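Local atomic coordinates of putative isomerase (Streptomyces coelicolor A3, PDB entry 2OQH), a protein that probably dehydrates D-glucarate to 5-dehydro-4-deoxy-D-glucarate, as a TIM-barrel enzyme of the enolase superfamily. Residues Ser42-Trp47 with Met108-Gly113. Sequence-based numbering, arbitrary orientation.
Sequences SGVEGW and MGKATG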
ATOM      1  N   SER A  42      30.372  -7.604   2.916  1.00 27.47           N
ATOM      2  CA  SER A  42      30.368  -9.037   2.642  1.00 27.14           C
ATOM      3  C   SER A  42      30.106  -9.229   1.151  1.00 26.50           C
ATOM      4  O   SER A  42      30.223 -10.334   0.621  1.00 26.31           O
ATOM      5  CB  SER A  42      29.267  -9.748   3.432  1.00 27.80           C
ATOM      6  OG  SER A  42      28.010  -9.593   2.787  1.00 28.92           O
ATOM      7  N   GLY A  43      29.763  -8.139   0.476  1.00 25.45           N
ATOM      8  CA  GLY A  43      29.460  -8.215  -0.942  1.00 24.52           C
ATOM      9  C   GLY A  43      27.951  -8.242  -1.134  1.00 24.16           C
ATOM     10  O   GLY A  43      27.448  -8.006  -2.233  1.00 24.51           O
ATOM     11  N   VAL A  44      27.222  -8.525  -0.057  1.00 23.24           N
ATOM     12  CA  VAL A  44      25.767  -8.569  -0.124  1.00 21.63           C
ATOM     13  C   VAL A  44      25.176  -7.177  -0.280  1.00 21.13           C
ATOM     14  O   VAL A  44      25.604  -6.234   0.394  1.00 21.33           O
ATOM     15  CB  VAL A  44      25.163  -9.221   1.136  1.00 21.41           C
ATOM     16  CG1 VAL A  44      23.671  -8.889   1.234  1.00 20.95           C
ATOM     17  CG2 VAL A  44      25.352 -10.726   1.072  1.00 20.03           C
ATOM     18  N   GLU A  45      24.186  -7.063  -1.166  1.00 21.16           N
ATOM     19  CA  GLU A  45      23.506  -5.795  -1.436  1.00 21.21           C
ATOM     20  C   GLU A  45      22.003  -5.913  -1.222  1.00 21.28           C
ATOM     21  O   GLU A  45      21.402  -6.927  -1.565  1.00 21.49           O
ATOM     22  CB  GLU A  45      23.753  -5.342  -2.880  1.00 21.98           C
ATOM     23  CG  GLU A  45      25.199  -4.989  -3.196  1.00 26.35           C
ATOM     24  CD  GLU A  45      25.404  -4.488  -4.618  1.00 28.02           C
ATOM     25  OE1 GLU A  45      26.517  -4.005  -4.906  1.00 30.75           O
ATOM     26  OE2 GLU A  45      24.471  -4.574  -5.449  1.00 28.95           O
ATOM     27  N   GLY A  46      21.402  -4.870  -0.659  1.00 20.60           N
ATOM     28  CA  GLY A  46      19.967  -4.876  -0.440  1.00 19.26           C
ATOM     29  C   GLY A  46      19.321  -3.720  -1.187  1.00 18.71           C
ATOM     30  O   GLY A  46      19.900  -2.633  -1.261  1.00 18.48           O
ATOM     31  N   TRP A  47      18.129  -3.943  -1.737  1.00 18.49           N
ATOM     32  CA  TRP A  47      17.431  -2.901  -2.480  1.00 18.21           C
ATOM     33  C   TRP A  47      16.084  -2.552  -1.879  1.00 18.98           C
ATOM     34  O   TRP A  47      15.385  -3.412  -1.341  1.00 18.95           O
ATOM     35  CB  TRP A  47      17.218  -3.323  -3.934  1.00 18.15           C
ATOM     36  CG  TRP A  47      18.491  -3.460  -4.697  1.00 18.66           C
ATOM     37  CD1 TRP A  47      19.323  -4.535  -4.713  1.00 18.04           C
ATOM     38  CD2 TRP A  47      19.110  -2.457  -5.515  1.00 18.84           C
ATOM     39  NE1 TRP A  47      20.424  -4.270  -5.493  1.00 19.91           N
ATOM     40  CE2 TRP A  47      20.318  -3.000  -5.998  1.00 19.83           C
ATOM     41  CE3 TRP A  47      18.758  -1.150  -5.887  1.00 19.30           C
ATOM     42  CZ2 TRP A  47      21.184  -2.280  -6.836  1.00 20.47           C
ATOM     43  CZ3 TRP A  47      19.621  -0.428  -6.723  1.00 20.11           C
ATOM     44  CH2 TRP A  47      20.819  -1.000  -7.186  1.00 20.41           C
HETATM   45  N   MSE A 108      19.441  -8.819   4.650  1.00 17.11           N
HETATM   46  CA  MSE A 108      19.390  -9.838   5.697  1.00 17.92           C
HETATM   47  C   MSE A 108      19.028 -11.203   5.122  1.00 16.34           C
HETATM   48  O   MSE A 108      19.603 -12.225   5.503  1.00 16.89           O
HETATM   49  CB  MSE A 108      18.360  -9.449   6.769  1.00 19.08           C
HETATM   50  CG  MSE A 108      18.843  -8.410   7.786  1.00 23.83           C
HETATM   51 SE   MSE A 108      17.378  -7.847   8.958  1.00 30.04          SE
HETATM   52  CE  MSE A 108      17.205  -6.044   8.332  1.00 29.33           C
ATOM     53  N   GLY A 109      18.057 -11.217   4.217  1.00 17.39           N
ATOM     54  CA  GLY A 109      17.643 -12.466   3.606  1.00 18.63           C
ATOM     55  C   GLY A 109      18.771 -13.044   2.774  1.00 19.79           C
ATOM     56  O   GLY A 109      19.002 -14.251   2.766  1.00 21.11           O
ATOM     57  N   LYS A 110      19.482 -12.174   2.072  1.00 20.53           N
ATOM     58  CA  LYS A 110      20.598 -12.603   1.242  1.00 21.24           C
ATOM     59  C   LYS A 110      21.732 -13.098   2.128  1.00 22.26           C
ATOM     60  O   LYS A 110      22.337 -14.131   1.847  1.00 23.08           O
ATOM     61  CB  LYS A 110      21.064 -11.443   0.354  1.00 20.52           C
ATOM     62  CG  LYS A 110      20.023 -11.050  -0.680  1.00 19.68           C
ATOM     63  CD  LYS A 110      20.456  -9.882  -1.545  1.00 20.43           C
ATOM     64  CE  LYS A 110      19.395  -9.605  -2.601  1.00 23.19           C
ATOM     65  NZ  LYS A 110      19.746  -8.468  -3.499  1.00 24.65           N
ATOM     66  N   ALA A 111      22.011 -12.380   3.213  1.00 22.35           N
ATOM     67  CA  ALA A 111      23.080 -12.795   4.112  1.00 22.03           C
ATOM     68  C   ALA A 111      22.743 -14.126   4.797  1.00 22.60           C
ATOM     69  O   ALA A 111      23.638 -14.874   5.187  1.00 24.15           O
ATOM     70  CB  ALA A 111      23.347 -11.707   5.154  1.00 21.93           C
ATOM     71  N   THR A 112      21.460 -14.431   4.942  1.00 22.10           N
ATOM     72  CA  THR A 112      21.068 -15.684   5.588  1.00 21.89           C
ATOM     73  C   THR A 112      20.632 -16.750   4.591  1.00 21.16           C
ATOM     74  O   THR A 112      20.373 -17.894   4.977  1.00 20.98           O
ATOM     75  CB  THR A 112      19.893 -15.487   6.570  1.00 22.60           C
ATOM     76  OG1 THR A 112      18.762 -14.964   5.858  1.00 22.51           O
ATOM     77  CG2 THR A 112      20.285 -14.550   7.703  1.00 22.29           C
ATOM     78  N   GLY A 113      20.544 -16.373   3.319  1.00 20.86           N
ATOM     79  CA  GLY A 113      20.110 -17.312   2.300  1.00 20.88           C
ATOM     80  C   GLY A 113      18.650 -17.671   2.504  1.00 21.82           C
ATOM     81  O   GLY A 113      18.200 -18.750   2.106  1.00 21.66           O
TER
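Lys-110, near the C-terminal end of helix 85-112, reaches across to Val-44, just before strand 45-51, and Glu-45, its first residue, joining helix to edge strand in the N-terminal domain of an enolase-superfamily protein. The apolar part is small: Val-44 CG1, anti to its backbone N (chi1 163°), lies 3.8 Å from Lys-110 CB, while Val-44 CG2 turns to the next helical residue, 4.3 Å from Ala-111 N. The polar part is one hydrogen bond, from Lys-110 NZ to Glu-45 O at 3.0 Å; its C=O...N angle is 152° and the donor is tilted 28° from the carbonyl plane. With chi2 to chi4 all anti, the chain runs straight from CB to NZ and lays Lys-110 CD 3.1 Å from Glu-45 O. The same nitrogen has a long, weak ion pair with Asp-106, whose carboxylate also accepts the backbone N-H of Trp-47, a second tie between helix and strand. The Glu-45 carboxylate, 6.4 Å from Lys-110 NZ at OE2, is instead salt-bridged through OE1 to Arg-39. An alanine at Lys-110 would probably leave Glu-45 O without its lysine donor and Asp-106 without this weak ion-pair partner. The helix ends just beyond in a Schellman motif: Gln-114 N bonds Gly-109 O, Gly-113 N weakly bonds Lys-110 O, and Gly-113 is the C-prime residue at positive phi. At the indole of Trp-47, Lys-110 NZ sits by the ring edge, near its plane, 4.1 Å from CD1.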